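Local coordinates for protein putative metal-sulfur cluster biosynthesis proteins YuaD (Bacillus subtilis, PDB 1ORU) that is of unknown function but has a MOSC domain that may bind molybdenum and pyridoxal phosphate, and possibly takes part in metal-sulfur cluster biosynthesis, at residues D29-Y35 and P170-T175. Where two conformers were deposited one is given. Numbering follows the deposited sequence.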
loop_
_atom_site.group_PDB
_atom_site.type_symbol
_atom_site.label_atom_id
_atom_site.label_comp_id
_atom_site.label_asym_id
_atom_site.label_seq_id
_atom_site.Cartn_x
_atom_site.Cartn_y
_atom_site.Cartn_z
ATOM N N ASP A 29 3.509 -27.414 -2.596
ATOM C CA ASP A 29 4.209 -27.429 -3.873
ATOM C C ASP A 29 3.654 -26.311 -4.747
ATOM O O ASP A 29 4.314 -25.842 -5.671
ATOM C CB ASP A 29 4.002 -28.772 -4.576
ATOM C CG ASP A 29 2.576 -28.963 -5.057
ATOM O OD1 ASP A 29 1.645 -28.864 -4.229
ATOM O OD2 ASP A 29 2.385 -29.215 -6.265
ATOM N N LYS A 30 2.432 -25.886 -4.441
ATOM C CA LYS A 30 1.766 -24.841 -5.211
ATOM C C LYS A 30 0.808 -24.036 -4.341
ATOM O O LYS A 30 0.300 -24.536 -3.337
ATOM C CB LYS A 30 0.980 -25.481 -6.366
ATOM C CG LYS A 30 -0.099 -24.585 -6.970
ATOM C CD LYS A 30 -1.147 -25.377 -7.745
ATOM C CE LYS A 30 -2.231 -24.453 -8.283
ATOM N NZ LYS A 30 -3.295 -25.185 -9.023
ATOM N N LEU A 31 0.565 -22.791 -4.737
ATOM C CA LEU A 31 -0.364 -21.912 -4.032
ATOM C C LEU A 31 -1.139 -21.114 -5.065
ATOM O O LEU A 31 -0.617 -20.789 -6.133
ATOM C CB LEU A 31 0.369 -20.919 -3.126
ATOM C CG LEU A 31 1.065 -21.388 -1.849
ATOM C CD1 LEU A 31 1.714 -20.190 -1.163
ATOM C CD2 LEU A 31 0.050 -22.046 -0.922
ATOM N N ASP A 32 -2.394 -20.812 -4.750
ATOM C CA ASP A 32 -3.202 -19.999 -5.637
ATOM C C ASP A 32 -3.288 -18.617 -5.011
ATOM O O ASP A 32 -3.613 -18.485 -3.829
ATOM C CB ASP A 32 -4.611 -20.575 -5.788
ATOM C CG ASP A 32 -4.639 -21.832 -6.619
ATOM O OD1 ASP A 32 -4.078 -21.817 -7.738
ATOM O OD2 ASP A 32 -5.228 -22.834 -6.160
ATOM N N PHE A 33 -2.955 -17.593 -5.787
ATOM C CA PHE A 33 -3.053 -16.220 -5.314
ATOM C C PHE A 33 -4.299 -15.654 -5.980
ATOM O O PHE A 33 -4.481 -15.794 -7.190
ATOM C CB PHE A 33 -1.852 -15.370 -5.748
ATOM C CG PHE A 33 -0.589 -15.622 -4.968
ATOM C CD1 PHE A 33 -0.598 -16.373 -3.797
ATOM C CD2 PHE A 33 0.617 -15.070 -5.400
ATOM C CE1 PHE A 33 0.576 -16.570 -3.061
ATOM C CE2 PHE A 33 1.796 -15.259 -4.673
ATOM C CZ PHE A 33 1.774 -16.012 -3.504
ATOM N N ASP A 34 -5.157 -15.030 -5.189
ATOM C CA ASP A 34 -6.374 -14.428 -5.722
ATOM C C ASP A 34 -6.569 -13.145 -4.923
ATOM O O ASP A 34 -5.895 -12.931 -3.916
ATOM C CB ASP A 34 -7.568 -15.368 -5.517
ATOM C CG ASP A 34 -8.772 -14.988 -6.370
ATOM O OD1 ASP A 34 -8.752 -13.919 -7.014
ATOM O OD2 ASP A 34 -9.745 -15.770 -6.395
ATOM N N TYR A 35 -7.471 -12.278 -5.366
ATOM C CA TYR A 35 -7.703 -11.053 -4.619
ATOM C C TYR A 35 -8.085 -11.467 -3.198
ATOM O O TYR A 35 -8.988 -12.277 -3.003
ATOM C CB TYR A 35 -8.817 -10.241 -5.279
ATOM C CG TYR A 35 -8.450 -9.790 -6.676
ATOM C CD1 TYR A 35 -7.325 -9.000 -6.894
ATOM C CD2 TYR A 35 -9.217 -10.165 -7.779
ATOM C CE1 TYR A 35 -6.968 -8.593 -8.182
ATOM C CE2 TYR A 35 -8.873 -9.762 -9.066
ATOM C CZ TYR A 35 -7.747 -8.975 -9.260
ATOM O OH TYR A 35 -7.405 -8.559 -10.530
ATOM N N PRO A 170 -4.222 -12.119 -9.781
ATOM C CA PRO A 170 -4.374 -13.542 -9.466
ATOM C C PRO A 170 -3.535 -14.459 -10.351
ATOM O O PRO A 170 -3.160 -14.094 -11.468
ATOM C CB PRO A 170 -5.877 -13.780 -9.655
ATOM C CG PRO A 170 -6.477 -12.415 -9.429
ATOM C CD PRO A 170 -5.515 -11.543 -10.187
ATOM N N GLY A 171 -3.249 -15.652 -9.838
ATOM C CA GLY A 171 -2.466 -16.617 -10.587
ATOM C C GLY A 171 -1.853 -17.662 -9.678
ATOM O O GLY A 171 -1.782 -17.472 -8.462
ATOM N N ALA A 172 -1.414 -18.772 -10.257
ATOM C CA ALA A 172 -0.804 -19.844 -9.475
ATOM C C ALA A 172 0.698 -19.627 -9.348
ATOM O O ALA A 172 1.336 -19.091 -10.254
ATOM C CB ALA A 172 -1.065 -21.189 -10.137
ATOM N N VAL A 173 1.255 -20.042 -8.213
ATOM C CA VAL A 173 2.690 -19.927 -7.980
ATOM C C VAL A 173 3.184 -21.319 -7.596
ATOM O O VAL A 173 2.467 -22.078 -6.934
ATOM C CB VAL A 173 3.011 -18.876 -6.882
ATOM C CG1 VAL A 173 2.599 -17.489 -7.376
ATOM C CG2 VAL A 173 2.269 -19.198 -5.585
ATOM N N TYR A 174 4.399 -21.647 -8.029
ATOM C CA TYR A 174 4.977 -22.971 -7.804
ATOM C C TYR A 174 6.351 -22.926 -7.151
ATOM O O TYR A 174 7.106 -21.976 -7.339
ATOM C CB TYR A 174 5.084 -23.694 -9.148
ATOM C CG TYR A 174 3.797 -23.669 -9.954
ATOM C CD1 TYR A 174 2.835 -24.668 -9.801
ATOM C CD2 TYR A 174 3.538 -22.637 -10.857
ATOM C CE1 TYR A 174 1.641 -24.642 -10.534
ATOM C CE2 TYR A 174 2.351 -22.597 -11.594
ATOM C CZ TYR A 174 1.406 -23.604 -11.428
ATOM O OH TYR A 174 0.226 -23.568 -12.154
ATOM N N THR A 175 6.679 -23.969 -6.397
ATOM C CA THR A 175 7.977 -24.053 -5.725
ATOM C C THR A 175 9.125 -23.881 -6.728
ATOM O O THR A 175 9.131 -24.507 -7.787
ATOM C CB THR A 175 8.144 -25.420 -5.026
ATOM O OG1 THR A 175 7.055 -25.630 -4.119
ATOM C CG2 THR A 175 9.456 -25.470 -4.255
#
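Val173 lies over one face of the Phe33 ring, with its CG2 4.0 Å from the ring centroid in a CH-pi contact. Its CG1 is 3.6 Å from Phe33 CE2, and its CG2 is also 3.6 Å from Leu31 CB. These three buried side chains share one face of a two-stranded antiparallel ribbon made by strands 30-33 and 171-174. That face is turned inward, where Leu31 and Val173 both meet Leu15 of strand 5-17. The ribbon thus packs on the main mixed sheet of the MOSC domain.

Backbone hydrogen bonds set the register. Leu31 and Val173 form a hydrogen-bonded pair, with Leu31 N to Val173 O at 3.0 Å and Val173 N to Leu31 O at 2.9 Å. Phe33 and Gly171 form the next, with Phe33 N to Gly171 O and Gly171 N to Phe33 O both at 2.9 Å. At the Asp29 end, Thr175 N donates to Asp29 O at 3.1 Å. Gly171 has backbone angles at which a CB would collide with the preceding carbonyl oxygen.

The other face carries Lys30, Asp32, Ala172 and Tyr174. Lys30 CE rests 3.9 Å from Ala172 CB, and Lys30 NZ makes a long salt bridge of 3.7 Å to Asp32 OD1 along its own strand. Beyond the ribbon, Pro170 CG sits 3.7 Å from the centroid of the Tyr35 ring, over its face. Tyr35 also packs on Thr47 of the second subunit.

The chemistry is two-sided: Lys30, Asp32 and Tyr174, with the small Ala172, lie on the more exposed face, while backbone bonds pair the strands and the apolar face holds the pair against strand 5-17.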